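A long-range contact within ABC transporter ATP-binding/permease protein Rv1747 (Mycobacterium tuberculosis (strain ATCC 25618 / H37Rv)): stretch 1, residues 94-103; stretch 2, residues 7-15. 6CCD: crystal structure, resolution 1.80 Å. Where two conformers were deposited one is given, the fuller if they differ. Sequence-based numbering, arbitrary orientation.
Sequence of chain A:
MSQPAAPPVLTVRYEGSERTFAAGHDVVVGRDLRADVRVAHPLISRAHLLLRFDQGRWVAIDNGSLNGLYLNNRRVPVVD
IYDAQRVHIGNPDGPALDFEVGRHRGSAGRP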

ATOM      1  N   GLY A  94      -6.941   8.640   7.302  1.00 19.46           N
ATOM      2  CA  GLY A  94      -5.508   8.605   7.521  1.00 18.11           C
ATOM      3  C   GLY A  94      -4.783   8.806   6.203  1.00 17.11           C
ATOM      4  O   GLY A  94      -5.425   9.062   5.188  1.00 17.01           O
ATOM      5  N   PRO A  95      -3.442   8.707   6.216  1.00 15.81           N
ATOM      6  CA  PRO A  95      -2.623   8.883   5.005  1.00 15.85           C
ATOM      7  C   PRO A  95      -3.181   8.098   3.816  1.00 18.36           C
ATOM      8  O   PRO A  95      -3.558   6.924   3.951  1.00 16.73           O
ATOM      9  CB  PRO A  95      -1.257   8.356   5.438  1.00 15.72           C
ATOM     10  CG  PRO A  95      -1.199   8.689   6.907  1.00 18.44           C
ATOM     11  CD  PRO A  95      -2.613   8.467   7.413  1.00 16.52           C
ATOM     12  N   ALA A  96      -3.272   8.759   2.668  1.00 13.99           N
ATOM     13  CA  ALA A  96      -3.853   8.138   1.487  1.00 15.29           C
ATOM     14  C   ALA A  96      -2.757   7.584   0.580  1.00 18.36           C
ATOM     15  O   ALA A  96      -1.717   8.223   0.389  1.00 18.70           O
ATOM     16  CB  ALA A  96      -4.715   9.152   0.723  1.00 21.36           C
ATOM     17  N   LEU A  97      -2.984   6.393   0.040  1.00 16.61           N
ATOM     18  CA  LEU A  97      -2.104   5.816  -0.974  1.00 19.70           C
ATOM     19  C   LEU A  97      -2.870   5.655  -2.288  1.00 17.49           C
ATOM     20  O   LEU A  97      -3.968   5.114  -2.306  1.00 18.21           O
ATOM     21  CB  LEU A  97      -1.560   4.450  -0.523  1.00 16.10           C
ATOM     22  CG  LEU A  97      -0.883   4.376   0.839  1.00 19.90           C
ATOM     23  CD1 LEU A  97      -0.618   2.911   1.188  1.00 19.37           C
ATOM     24  CD2 LEU A  97       0.403   5.197   0.877  1.00 18.25           C
ATOM     25  N   ASP A  98      -2.289   6.134  -3.378  1.00 17.88           N
ATOM     26  CA  ASP A  98      -2.865   5.953  -4.700  1.00 18.18           C
ATOM     27  C   ASP A  98      -2.067   4.898  -5.448  1.00 21.90           C
ATOM     28  O   ASP A  98      -0.854   5.031  -5.597  1.00 21.52           O
ATOM     29  CB  ASP A  98      -2.864   7.264  -5.489  1.00 19.77           C
ATOM     30  CG  ASP A  98      -3.911   8.236  -4.997  1.00 31.10           C
ATOM     31  OD1 ASP A  98      -5.034   7.783  -4.704  1.00 26.82           O
ATOM     32  OD2 ASP A  98      -3.615   9.449  -4.906  1.00 33.83           O
ATOM     33  N   PHE A  99      -2.749   3.858  -5.914  1.00 19.19           N
ATOM     34  CA  PHE A  99      -2.090   2.779  -6.642  1.00 22.02           C
ATOM     35  C   PHE A  99      -2.388   2.884  -8.122  1.00 27.71           C
ATOM     36  O   PHE A  99      -3.516   3.178  -8.513  1.00 28.73           O
ATOM     37  CB  PHE A  99      -2.547   1.408  -6.137  1.00 20.66           C
ATOM     38  CG  PHE A  99      -2.236   1.148  -4.699  1.00 19.74           C
ATOM     39  CD1 PHE A  99      -0.933   1.196  -4.241  1.00 17.96           C
ATOM     40  CD2 PHE A  99      -3.243   0.816  -3.808  1.00 19.57           C
ATOM     41  CE1 PHE A  99      -0.639   0.941  -2.921  1.00 21.09           C
ATOM     42  CE2 PHE A  99      -2.954   0.551  -2.493  1.00 19.95           C
ATOM     43  CZ  PHE A  99      -1.654   0.618  -2.044  1.00 20.57           C
ATOM     44  N   GLU A 100      -1.391   2.633  -8.959  1.00 26.36           N
ATOM     45  CA  GLU A 100      -1.665   2.586 -10.387  1.00 22.31           C
ATOM     46  C   GLU A 100      -0.887   1.442 -11.013  1.00 21.74           C
ATOM     47  O   GLU A 100       0.297   1.274 -10.751  1.00 22.23           O
ATOM     48  CB  GLU A 100      -1.330   3.931 -11.030  1.00 27.77           C
ATOM     49  CG  GLU A 100      -0.905   3.879 -12.477  1.00 42.37           C
ATOM     50  CD  GLU A 100      -0.557   5.261 -13.004  1.00 61.47           C
ATOM     51  OE1 GLU A 100      -1.351   6.193 -12.746  1.00 65.10           O
ATOM     52  OE2 GLU A 100       0.497   5.418 -13.666  1.00 57.57           O
ATOM     53  N   VAL A 101      -1.575   0.630 -11.805  1.00 24.26           N
ATOM     54  CA  VAL A 101      -0.968  -0.556 -12.393  1.00 24.02           C
ATOM     55  C   VAL A 101      -0.576  -0.306 -13.841  1.00 27.10           C
ATOM     56  O   VAL A 101      -1.406   0.145 -14.630  1.00 27.58           O
ATOM     57  CB  VAL A 101      -1.924  -1.754 -12.355  1.00 28.07           C
ATOM     58  CG1 VAL A 101      -1.252  -2.967 -12.949  1.00 24.93           C
ATOM     59  CG2 VAL A 101      -2.380  -2.038 -10.926  1.00 27.39           C
ATOM     60  N   GLY A 102       0.672  -0.607 -14.197  1.00 23.13           N
ATOM     61  CA  GLY A 102       1.114  -0.464 -15.575  1.00 27.72           C
ATOM     62  C   GLY A 102       1.742   0.893 -15.838  1.00 34.68           C
ATOM     63  O   GLY A 102       1.704   1.773 -14.984  1.00 36.94           O
ATOM     64  N   ARG A 103       2.322   1.072 -17.022  1.00 44.03           N
ATOM     65  CA  ARG A 103       3.068   2.296 -17.314  1.00 46.30           C
ATOM     66  C   ARG A 103       2.167   3.396 -17.876  1.00 48.77           C
ATOM     67  O   ARG A 103       1.537   3.223 -18.920  1.00 54.03           O
ATOM     68  CB  ARG A 103       4.220   2.006 -18.286  1.00 42.42           C
ATOM     69  CG  ARG A 103       5.430   1.302 -17.654  1.00 42.42           C
ATOM     70  CD  ARG A 103       6.413   0.817 -18.718  1.00 39.03           C
ATOM     71  NE  ARG A 103       5.897  -0.340 -19.452  1.00 51.40           N
ATOM     72  CZ  ARG A 103       5.618  -0.344 -20.754  1.00 54.38           C
ATOM     73  NH1 ARG A 103       5.808   0.753 -21.479  1.00 50.94           N
ATOM     74  NH2 ARG A 103       5.153  -1.446 -21.336  1.00 49.69           N
TER
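Stretch 2 (7-15) PPVLTVRYE

How does stretch 2 lie on stretch 1? Extended from Leu10 to Tyr14, it runs antiparallel beside strand 96-101, the axes approaching to 4.7 Å with a crossing angle of 156°. Asp98 faces Arg13, Phe99 faces Val12, Glu100 faces Thr11 and Val101 faces Leu10, with CA-CA distances of 4.8 to 5.1 Å.

Which backbone groups are satisfied across the pair? Asp98 and Arg13 bond reciprocally, Arg13 N to Asp98 O at 2.8 Å and Asp98 N to Arg13 O at 2.9 Å. Glu100 and Thr11 repeat the pattern: Thr11 N to Glu100 O, 2.8 Å; Glu100 N to Thr11 O, 2.9 Å. Beyond the strands, Gly102 N still reaches Val9 O at 2.9 Å.

What serves the end near Ala96 and Glu15, where direct bonds stop? Water does: one molecule accepts from Glu15 N at 2.8 Å and lies 2.7 Å from Ala96 O, within hydrogen-bonding reach, while another accepts from Ala96 N (3.0 Å) and donates to Glu15 OE2 (2.8 Å).

How do the side chains divide? Phe99, Val101, Leu10 and Val12 share one apolar face, with Phe99 CD1 4.0 Å from Val12 CG2. On the other, Glu100 OE1 and Arg13 NH2 form a long salt bridge at 3.8 Å; Arg13 NH2 is also hydrogen-bonded elsewhere in the structure.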

ATOM      1  N   PRO A   7       4.454  -9.274 -15.955  1.00 34.76           N
ATOM      2  CA  PRO A   7       3.537  -8.648 -14.997  1.00 27.69           C
ATOM      3  C   PRO A   7       3.724  -7.138 -14.990  1.00 25.92           C
ATOM      4  O   PRO A   7       4.847  -6.657 -15.118  1.00 25.38           O
ATOM      5  CB  PRO A   7       3.942  -9.259 -13.646  1.00 30.08           C
ATOM      6  CG  PRO A   7       4.883 -10.382 -13.978  1.00 37.63           C
ATOM      7  CD  PRO A   7       5.539  -9.985 -15.261  1.00 34.67           C
ATOM      8  N   PRO A   8       2.627  -6.393 -14.865  1.00 23.36           N
ATOM      9  CA  PRO A   8       2.701  -4.932 -14.858  1.00 20.21           C
ATOM     10  C   PRO A   8       3.383  -4.449 -13.593  1.00 23.49           C
ATOM     11  O   PRO A   8       3.354  -5.141 -12.576  1.00 21.51           O
ATOM     12  CB  PRO A   8       1.241  -4.507 -14.891  1.00 22.47           C
ATOM     13  CG  PRO A   8       0.524  -5.661 -14.186  1.00 21.17           C
ATOM     14  CD  PRO A   8       1.266  -6.894 -14.611  1.00 23.27           C
ATOM     15  N   VAL A   9       4.010  -3.286 -13.663  1.00 20.68           N
ATOM     16  CA  VAL A   9       4.593  -2.674 -12.481  1.00 19.11           C
ATOM     17  C   VAL A   9       3.494  -2.003 -11.660  1.00 16.60           C
ATOM     18  O   VAL A   9       2.397  -1.735 -12.161  1.00 17.78           O
ATOM     19  CB  VAL A   9       5.671  -1.626 -12.858  1.00 18.60           C
ATOM     20  CG1 VAL A   9       6.822  -2.297 -13.595  1.00 22.21           C
ATOM     21  CG2 VAL A   9       5.058  -0.517 -13.701  1.00 22.65           C
ATOM     22  N   LEU A  10       3.797  -1.733 -10.398  1.00 15.04           N
ATOM     23  CA  LEU A  10       2.886  -1.013  -9.526  1.00 16.45           C
ATOM     24  C   LEU A  10       3.499   0.310  -9.117  1.00 16.61           C
ATOM     25  O   LEU A  10       4.596   0.347  -8.558  1.00 17.00           O
ATOM     26  CB  LEU A  10       2.565  -1.835  -8.277  1.00 17.04           C
ATOM     27  CG  LEU A  10       1.673  -1.107  -7.276  1.00 16.14           C
ATOM     28  CD1 LEU A  10       0.247  -0.984  -7.796  1.00 14.89           C
ATOM     29  CD2 LEU A  10       1.730  -1.803  -5.918  1.00 18.01           C
ATOM     30  N   THR A  11       2.797   1.395  -9.412  1.00 17.28           N
ATOM     31  CA  THR A  11       3.204   2.713  -8.961  1.00 16.10           C
ATOM     32  C   THR A  11       2.396   3.080  -7.734  1.00 16.16           C
ATOM     33  O   THR A  11       1.174   2.905  -7.706  1.00 17.57           O
ATOM     34  CB  THR A  11       3.016   3.765 -10.070  1.00 21.41           C
ATOM     35  OG1 THR A  11       3.914   3.459 -11.138  1.00 22.02           O
ATOM     36  CG2 THR A  11       3.317   5.174  -9.547  1.00 24.79           C
ATOM     37  N   VAL A  12       3.099   3.542  -6.713  1.00 15.57           N
ATOM     38  CA  VAL A  12       2.492   3.992  -5.472  1.00 18.83           C
ATOM     39  C   VAL A  12       2.737   5.482  -5.307  1.00 19.38           C
ATOM     40  O   VAL A  12       3.885   5.921  -5.233  1.00 18.31           O
ATOM     41  CB  VAL A  12       3.069   3.251  -4.249  1.00 18.53           C
ATOM     42  CG1 VAL A  12       2.346   3.698  -2.961  1.00 17.79           C
ATOM     43  CG2 VAL A  12       2.997   1.725  -4.454  1.00 18.06           C
ATOM     44  N   ARG A  13       1.656   6.249  -5.229  0.56 18.78           N
ATOM     45  CA  ARG A  13       1.728   7.685  -5.025  0.56 19.88           C
ATOM     46  C   ARG A  13       1.270   8.052  -3.622  0.56 20.43           C
ATOM     47  O   ARG A  13       0.128   7.780  -3.238  0.56 17.93           O
ATOM     48  CB  ARG A  13       0.872   8.413  -6.060  0.56 22.31           C
ATOM     49  CG  ARG A  13       1.167   9.898  -6.179  0.56 27.28           C
ATOM     50  CD  ARG A  13       0.635  10.452  -7.498  0.56 34.00           C
ATOM     51  NE  ARG A  13       1.093   9.652  -8.635  0.56 33.56           N
ATOM     52  CZ  ARG A  13       0.323   8.810  -9.317  0.56 32.84           C
ATOM     53  NH1 ARG A  13      -0.954   8.658  -8.986  0.56 34.43           N
ATOM     54  NH2 ARG A  13       0.829   8.123 -10.331  0.56 36.29           N
ATOM     55  N   TYR A  14       2.170   8.662  -2.862  0.56 18.66           N
ATOM     56  CA  TYR A  14       1.869   9.092  -1.508  0.56 19.99           C
ATOM     57  C   TYR A  14       2.373  10.499  -1.257  0.56 21.21           C
ATOM     58  O   TYR A  14       3.556  10.763  -1.447  0.56 20.36           O
ATOM     59  CB  TYR A  14       2.494   8.161  -0.470  0.56 19.19           C
ATOM     60  CG  TYR A  14       2.504   8.810   0.894  0.56 22.48           C
ATOM     61  CD1 TYR A  14       1.317   9.004   1.586  0.56 20.16           C
ATOM     62  CD2 TYR A  14       3.685   9.261   1.471  0.56 20.72           C
ATOM     63  CE1 TYR A  14       1.299   9.608   2.816  0.56 22.98           C
ATOM     64  CE2 TYR A  14       3.676   9.876   2.713  0.56 21.18           C
ATOM     65  CZ  TYR A  14       2.472  10.045   3.375  0.56 21.25           C
ATOM     66  OH  TYR A  14       2.419  10.650   4.601  0.56 24.43           O
ATOM     67  N   GLU A  15       1.481  11.381  -0.807  1.00 20.28           N
ATOM     68  CA  GLU A  15       1.853  12.745  -0.393  1.00 23.31           C
ATOM     69  C   GLU A  15       2.974  13.394  -1.197  1.00 27.49           C
ATOM     70  O   GLU A  15       4.001  13.790  -0.644  1.00 27.79           O
ATOM     71  CB  GLU A  15       2.249  12.744   1.079  1.00 30.28           C
ATOM     72  CG  GLU A  15       1.052  12.805   2.010  1.00 34.25           C
ATOM     73  CD  GLU A  15       0.112  13.939   1.663  1.00 42.14           C
ATOM     74  OE1 GLU A  15       0.559  15.108   1.651  1.00 37.62           O
ATOM     75  OE2 GLU A  15      -1.070  13.654   1.383  1.00 47.63           O
TER
HETATM   76  O   HOH W   1      -1.402  10.305  -3.244  1.00 34.24           O
HETATM   77  O   HOH W   2      -1.171  10.772  -0.295  1.00 23.17           O
HETATM   78  O   HOH W   3      -2.578  11.716   2.762  1.00 27.62           O